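Local coordinates for protein omega-class glutathione S-transferase (Bombyx mori, PDB 3WD6) that binds glutathione and, like other members of the omega class of glutathione transferases, probably has glutathione transferase and glutathione-dependent dehydroascorbate reductase activity, at residues 40-44 against 92-96; 29-35 against 78-83. All coordinates share one frame; numbering follows the deposited sequence.

Interaction 1 (40-44 against 92-96); sequences YAQRT and SLVTV. With GSH (glutathione), chain J.
Arg-43 carries CG anti to its carbonyl carbon (chi1 -74°) and runs extended from CG to NE. This brings its NH1 to the hydroxyl of Ser-92. Ser-92 turns OG between its own backbone N and carbonyl carbon (chi1 66°), where OG faces both the arginine and glutathione. NH1 of Arg-43 donates to Ser-92 OG at 3.0 Å, and the oxygen lies in the guanidinium plane. CD2 of Leu-93 packs over one face of the same guanidinium, 3.6 Å above its plane and toward the rim. The NE of Arg-43 is held by the carbonyl oxygen of Met-181. A leucine in place of Arg-43 would probably leave Ser-92 OG without its donor and the carbonyl of Met-181 without its mate.

Ser-92 grips the ligand twice. Its OG donates to GSH O12 at 2.6 Å and its backbone N to GSH O11 at 2.7 Å. CB1 of glutathione lies over one face of the Tyr-40 ring, whose OH is bonded to Gln-130. Further along, the hydroxyl of Thr-44 donates to Thr-95 OG1 at 2.8 Å. That OG1 passes a bond on to Ser-92 O, which also accepts from Val-96 N. CG2 of Val-96 rests on the Arg-43 carbonyl oxygen at 3.6 Å. The two helix segments run nearly parallel, 2° apart, in the thioredoxin-like domain.

The helix start at Ser-92 thus receives the alpha-carboxylate of the gamma-glutamyl residue of glutathione. Arg-43, in the second shell, probably helps to orient the serine, and its positive charge is likely to help stabilise the bound anion.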
loop_
_atom_site.group_PDB
_atom_site.type_symbol
_atom_site.label_atom_id
_atom_site.label_comp_id
_atom_site.label_asym_id
_atom_site.label_seq_id
_atom_site.Cartn_x
_atom_site.Cartn_y
_atom_site.Cartn_z
ATOM N N TYR A 40 -3.786 0.096 1.002
ATOM C CA TYR A 40 -3.813 1.456 1.539
ATOM C C TYR A 40 -3.062 1.515 2.856
ATOM O O TYR A 40 -2.230 2.409 3.077
ATOM C CB TYR A 40 -5.246 1.987 1.675
ATOM C CG TYR A 40 -5.877 2.224 0.330
ATOM C CD1 TYR A 40 -5.556 3.356 -0.422
ATOM C CD2 TYR A 40 -6.753 1.290 -0.220
ATOM C CE1 TYR A 40 -6.112 3.565 -1.673
ATOM C CE2 TYR A 40 -7.319 1.492 -1.477
ATOM C CZ TYR A 40 -6.996 2.631 -2.194
ATOM O OH TYR A 40 -7.546 2.821 -3.442
ATOM N N ALA A 41 -3.340 0.554 3.727
ATOM C CA ALA A 41 -2.630 0.476 4.995
ATOM C C ALA A 41 -1.133 0.221 4.760
ATOM O O ALA A 41 -0.295 0.666 5.554
ATOM C CB ALA A 41 -3.243 -0.596 5.866
ATOM N N GLN A 42 -0.795 -0.475 3.669
ATOM C CA GLN A 42 0.618 -0.755 3.356
ATOM C C GLN A 42 1.448 0.535 3.197
ATOM O O GLN A 42 2.632 0.583 3.565
ATOM C CB GLN A 42 0.762 -1.631 2.108
ATOM C CG GLN A 42 2.193 -2.103 1.870
ATOM C CD GLN A 42 2.327 -3.000 0.643
ATOM O OE1 GLN A 42 1.336 -3.243 -0.075
ATOM N NE2 GLN A 42 3.557 -3.487 0.383
ATOM N N ARG A 43 0.820 1.574 2.651
ATOM C CA ARG A 43 1.452 2.888 2.555
ATOM C C ARG A 43 1.997 3.339 3.897
ATOM O O ARG A 43 3.118 3.867 3.977
ATOM C CB ARG A 43 0.447 3.928 2.049
ATOM C CG ARG A 43 0.132 3.807 0.598
ATOM C CD ARG A 43 -1.053 4.646 0.275
ATOM N NE ARG A 43 -1.136 4.936 -1.152
ATOM C CZ ARG A 43 -2.110 5.641 -1.706
ATOM N NH1 ARG A 43 -3.107 6.111 -0.942
ATOM N NH2 ARG A 43 -2.077 5.880 -3.019
ATOM N N THR A 44 1.204 3.141 4.950
ATOM C CA THR A 44 1.598 3.601 6.276
ATOM C C THR A 44 2.766 2.755 6.805
ATOM O O THR A 44 3.739 3.296 7.340
ATOM C CB THR A 44 0.394 3.587 7.237
ATOM O OG1 THR A 44 -0.647 4.438 6.718
ATOM C CG2 THR A 44 0.812 4.060 8.629
ATOM N N SER A 92 -4.827 6.984 4.471
ATOM C CA SER A 92 -3.446 6.562 4.312
ATOM C C SER A 92 -2.489 7.708 3.982
ATOM O O SER A 92 -1.436 7.833 4.616
ATOM C CB SER A 92 -3.355 5.466 3.253
ATOM O OG SER A 92 -3.705 5.958 1.976
ATOM N N LEU A 93 -2.849 8.531 2.996
ATOM C CA LEU A 93 -1.988 9.642 2.594
ATOM C C LEU A 93 -1.924 10.723 3.666
ATOM O O LEU A 93 -0.924 11.445 3.784
ATOM C CB LEU A 93 -2.451 10.249 1.267
ATOM C CG LEU A 93 -2.310 9.344 0.033
ATOM C CD1 LEU A 93 -2.709 10.099 -1.235
ATOM C CD2 LEU A 93 -0.864 8.799 -0.078
ATOM N N VAL A 94 -2.987 10.842 4.454
ATOM C CA VAL A 94 -2.970 11.788 5.558
ATOM C C VAL A 94 -1.985 11.325 6.627
ATOM O O VAL A 94 -1.217 12.132 7.178
ATOM C CB VAL A 94 -4.361 11.971 6.154
ATOM C CG1 VAL A 94 -4.294 12.836 7.400
ATOM C CG2 VAL A 94 -5.293 12.587 5.101
ATOM N N THR A 95 -1.987 10.022 6.901
ATOM C CA THR A 95 -1.099 9.484 7.922
ATOM C C THR A 95 0.361 9.635 7.501
ATOM O O THR A 95 1.216 10.062 8.283
ATOM C CB THR A 95 -1.411 8.025 8.212
ATOM O OG1 THR A 95 -0.907 7.215 7.139
ATOM C CG2 THR A 95 -2.928 7.862 8.347
ATOM N N VAL A 96 0.645 9.304 6.253
ATOM C CA VAL A 96 2.020 9.397 5.773
ATOM C C VAL A 96 2.547 10.830 5.774
ATOM O O VAL A 96 3.714 11.054 6.106
ATOM C CB VAL A 96 2.189 8.740 4.392
ATOM C CG1 VAL A 96 3.555 9.058 3.816
ATOM C CG2 VAL A 96 1.963 7.233 4.523
HETATM N N1 GSH J . -8.976 6.505 1.205
HETATM C CA1 GSH J . -8.618 5.540 2.251
HETATM C C1 GSH J . -7.126 5.556 2.566
HETATM O O11 GSH J . -6.683 5.232 3.728
HETATM O O12 GSH J . -6.309 5.931 1.654
HETATM C CB1 GSH J . -9.087 4.159 1.813
HETATM C CG1 GSH J . -8.615 2.973 2.590
HETATM C CD1 GSH J . -9.397 1.702 2.369
HETATM O OE1 GSH J . -10.140 1.558 1.404
HETATM N N2 GSH J . -9.281 0.623 3.303
HETATM C CA2 GSH J . -10.087 -0.575 3.045
HETATM C C2 GSH J . -11.116 -0.682 4.150
HETATM O O2 GSH J . -10.770 -0.457 5.303
HETATM C CB2 GSH J . -9.218 -1.782 3.071
HETATM S SG2 GSH J . -8.231 -2.136 1.663
HETATM N N3 GSH J . -12.478 -1.060 3.839
HETATM C CA3 GSH J . -13.469 -1.169 4.911
HETATM C C3 GSH J . -14.576 -2.117 4.678
HETATM O O31 GSH J . -14.321 -3.337 4.486
HETATM O O32 GSH J . -15.762 -1.704 4.683
#

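Interaction 2 (29-35 against 78-83); sequences KLRVYNM and VPAIEI. With GSH (glutathione), chain J.
A cis peptide bond precedes Pro-79, in the turn that leads from the glutathione-binding Val-78 into strand 80-82. The cis-proline at this place is a hallmark of the thioredoxin fold. Pro-79 CA lies 3.2 Å from Tyr-33 O in a CA-H...O contact. The same Tyr-33 O accepts from Ala-80 N. Val-78 lays CG1 against Tyr-33 O at 3.5 Å, while its backbone N and O pair with O2 and N2 of glutathione.

The strands are antiparallel. Tyr-33 with Ala-80 and Arg-31 with Glu-82 are hydrogen-bonded pairs. Val-32 with Ile-81 is a non-hydrogen-bonded pair between them. On the face of Tyr-33, the phenol OH donates to Glu-82 OE2 at 2.6 Å, with the carboxylate oxygen in the ring plane. Arg-31 bends at chi3 (-59°), and its NH1 donates to Tyr-33 OH at 3.0 Å. The hydroxyl thus links arginine and glutamate, whose direct salt bridge is long and out of the guanidinium plane. Arg-31 also pairs with Glu-56, and Glu-82 with Lys-72.

On the other face, Val-32 CG2 meets Ile-81 CG2 at 4.3 Å. This face turns to helix 39-51, with Val-32 on Leu-48 and Ile-81 on Thr-44. Strand 31-34 is central, hydrogen-bonded to strand 56-60 on its other side. Beyond strand 80-82 lies strand 87-90.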
loop_
_atom_site.group_PDB
_atom_site.type_symbol
_atom_site.label_atom_id
_atom_site.label_comp_id
_atom_site.label_asym_id
_atom_site.label_seq_id
_atom_site.Cartn_x
_atom_site.Cartn_y
_atom_site.Cartn_z
ATOM N N LYS A 29 3.834 3.065 22.354
ATOM C CA LYS A 29 4.242 2.832 20.969
ATOM C C LYS A 29 3.213 3.375 19.974
ATOM O O LYS A 29 2.016 3.102 20.105
ATOM C CB LYS A 29 4.423 1.337 20.716
ATOM C CG LYS A 29 5.814 0.795 21.025
ATOM C CD LYS A 29 6.134 -0.379 20.095
ATOM C CE LYS A 29 7.107 -1.381 20.731
ATOM N NZ LYS A 29 8.320 -0.705 21.232
ATOM N N LEU A 30 3.678 4.144 18.991
ATOM C CA LEU A 30 2.839 4.500 17.852
ATOM C C LEU A 30 2.239 3.216 17.292
ATOM O O LEU A 30 2.958 2.221 17.062
ATOM C CB LEU A 30 3.651 5.212 16.770
ATOM C CG LEU A 30 2.782 5.834 15.664
ATOM C CD1 LEU A 30 3.249 7.249 15.300
ATOM C CD2 LEU A 30 2.777 4.946 14.450
ATOM N N ARG A 31 0.921 3.229 17.096
ATOM C CA ARG A 31 0.198 2.034 16.689
ATOM C C ARG A 31 -0.528 2.222 15.366
ATOM O O ARG A 31 -1.217 3.238 15.146
ATOM C CB ARG A 31 -0.821 1.647 17.758
ATOM C CG ARG A 31 -1.923 0.711 17.234
ATOM C CD ARG A 31 -2.961 0.443 18.301
ATOM N NE ARG A 31 -2.369 -0.160 19.497
ATOM C CZ ARG A 31 -3.056 -0.437 20.599
ATOM N NH1 ARG A 31 -4.352 -0.154 20.648
ATOM N NH2 ARG A 31 -2.457 -0.985 21.644
ATOM N N VAL A 32 -0.409 1.225 14.493
ATOM C CA VAL A 32 -1.148 1.244 13.235
ATOM C C VAL A 32 -2.310 0.261 13.279
ATOM O O VAL A 32 -2.086 -0.939 13.486
ATOM C CB VAL A 32 -0.242 0.826 12.042
ATOM C CG1 VAL A 32 -0.994 0.944 10.703
ATOM C CG2 VAL A 32 1.033 1.659 12.019
ATOM N N TYR A 33 -3.534 0.753 13.068
ATOM C CA TYR A 33 -4.663 -0.145 12.785
ATOM C C TYR A 33 -4.582 -0.533 11.313
ATOM O O TYR A 33 -4.674 0.324 10.418
ATOM C CB TYR A 33 -6.025 0.489 13.159
ATOM C CG TYR A 33 -6.091 0.741 14.646
ATOM C CD1 TYR A 33 -6.417 -0.286 15.522
ATOM C CD2 TYR A 33 -5.754 1.985 15.185
ATOM C CE1 TYR A 33 -6.442 -0.082 16.889
ATOM C CE2 TYR A 33 -5.777 2.198 16.564
ATOM C CZ TYR A 33 -6.119 1.158 17.404
ATOM O OH TYR A 33 -6.138 1.339 18.767
ATOM N N ASN A 34 -4.396 -1.828 11.072
ATOM C CA ASN A 34 -3.975 -2.326 9.767
ATOM C C ASN A 34 -4.830 -3.507 9.333
ATOM O O ASN A 34 -5.566 -4.072 10.160
ATOM C CB ASN A 34 -2.519 -2.798 9.925
ATOM C CG ASN A 34 -1.880 -3.246 8.625
ATOM O OD1 ASN A 34 -1.932 -2.546 7.601
ATOM N ND2 ASN A 34 -1.248 -4.422 8.662
ATOM N N MET A 35 -4.755 -3.876 8.050
ATOM C CA MET A 35 -4.994 -5.273 7.697
ATOM C C MET A 35 -3.988 -5.711 6.645
ATOM O O MET A 35 -3.708 -4.978 5.693
ATOM C CB MET A 35 -6.447 -5.587 7.354
ATOM C CG MET A 35 -6.783 -5.557 5.914
ATOM S SD MET A 35 -6.627 -7.153 5.039
ATOM C CE MET A 35 -7.529 -6.649 3.552
ATOM N N VAL A 78 -9.148 1.056 7.289
ATOM C CA VAL A 78 -7.709 1.045 7.593
ATOM C C VAL A 78 -6.979 1.715 6.433
ATOM O O VAL A 78 -7.482 1.712 5.303
ATOM C CB VAL A 78 -7.165 -0.386 7.789
ATOM C CG1 VAL A 78 -7.637 -0.967 9.120
ATOM C CG2 VAL A 78 -7.568 -1.280 6.617
ATOM N N PRO A 79 -5.797 2.295 6.689
ATOM C CA PRO A 79 -5.144 2.360 8.004
ATOM C C PRO A 79 -5.666 3.504 8.890
ATOM O O PRO A 79 -6.326 4.470 8.438
ATOM C CB PRO A 79 -3.693 2.705 7.636
ATOM C CG PRO A 79 -3.864 3.659 6.424
ATOM C CD PRO A 79 -5.027 3.012 5.642
ATOM N N ALA A 80 -5.345 3.377 10.170
ATOM C CA ALA A 80 -5.364 4.504 11.084
ATOM C C ALA A 80 -4.133 4.396 11.995
ATOM O O ALA A 80 -3.754 3.276 12.397
ATOM C CB ALA A 80 -6.640 4.512 11.913
ATOM N N ILE A 81 -3.509 5.536 12.312
ATOM C CA ILE A 81 -2.472 5.543 13.331
ATOM C C ILE A 81 -2.979 6.181 14.637
ATOM O O ILE A 81 -3.822 7.093 14.619
ATOM C CB ILE A 81 -1.155 6.236 12.849
ATOM C CG1 ILE A 81 -1.359 7.743 12.676
ATOM C CG2 ILE A 81 -0.658 5.606 11.556
ATOM C CD1 ILE A 81 -0.102 8.480 12.176
ATOM N N GLU A 82 -2.462 5.700 15.761
ATOM C CA GLU A 82 -2.802 6.249 17.069
ATOM C C GLU A 82 -1.498 6.783 17.649
ATOM O O GLU A 82 -0.580 6.007 17.953
ATOM C CB GLU A 82 -3.405 5.164 17.976
ATOM C CG GLU A 82 -3.914 5.669 19.335
ATOM C CD GLU A 82 -4.946 4.708 19.979
ATOM O OE1 GLU A 82 -5.683 5.118 20.909
ATOM O OE2 GLU A 82 -5.022 3.535 19.548
ATOM N N ILE A 83 -1.398 8.104 17.794
ATOM C CA ILE A 83 -0.105 8.706 18.137
ATOM C C ILE A 83 0.005 8.967 19.640
ATOM O O ILE A 83 1.098 9.265 20.162
ATOM C CB ILE A 83 0.156 9.990 17.326
ATOM C CG1 ILE A 83 -0.997 10.987 17.517
ATOM C CG2 ILE A 83 0.303 9.649 15.842
ATOM C CD1 ILE A 83 -0.796 12.288 16.783
HETATM N N1 GSH J . -8.976 6.505 1.205
HETATM C CA1 GSH J . -8.618 5.540 2.251
HETATM C C1 GSH J . -7.126 5.556 2.566
HETATM O O11 GSH J . -6.683 5.232 3.728
HETATM O O12 GSH J . -6.309 5.931 1.654
HETATM C CB1 GSH J . -9.087 4.159 1.813
HETATM C CG1 GSH J . -8.615 2.973 2.590
HETATM C CD1 GSH J . -9.397 1.702 2.369
HETATM O OE1 GSH J . -10.140 1.558 1.404
HETATM N N2 GSH J . -9.281 0.623 3.303
HETATM C CA2 GSH J . -10.087 -0.575 3.045
HETATM C C2 GSH J . -11.116 -0.682 4.150
HETATM O O2 GSH J . -10.770 -0.457 5.303
HETATM C CB2 GSH J . -9.218 -1.782 3.071
HETATM S SG2 GSH J . -8.231 -2.136 1.663
HETATM N N3 GSH J . -12.478 -1.060 3.839
HETATM C CA3 GSH J . -13.469 -1.169 4.911
HETATM C C3 GSH J . -14.576 -2.117 4.678
HETATM O O31 GSH J . -14.321 -3.337 4.486
HETATM O O32 GSH J . -15.762 -1.704 4.683
#

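In the fold
Interactions 1 and 2 have centres about 10 Å apart and bind the same glutathione. Interaction 1 holds the alpha-carboxylate of the gamma-glutamyl residue through Ser-92, while interaction 2 holds the peptide backbone of the ligand through Val-78. Pro-79 joins the two: its CG lies 3.3 Å from Thr-44 OG1 and 3.6 Å from Ser-92 CA, and its CD is 3.5 Å from Ala-41 N. Asn-34 OD1 also packs on Ala-41 CB. Helix 39-51 is the next element after strand 31-34 in the chain, and the segments of the two interactions alternate along the chain. Cys-38 of the glutathione site has its side chain about 4 Å from those of Tyr-40 and Met-35.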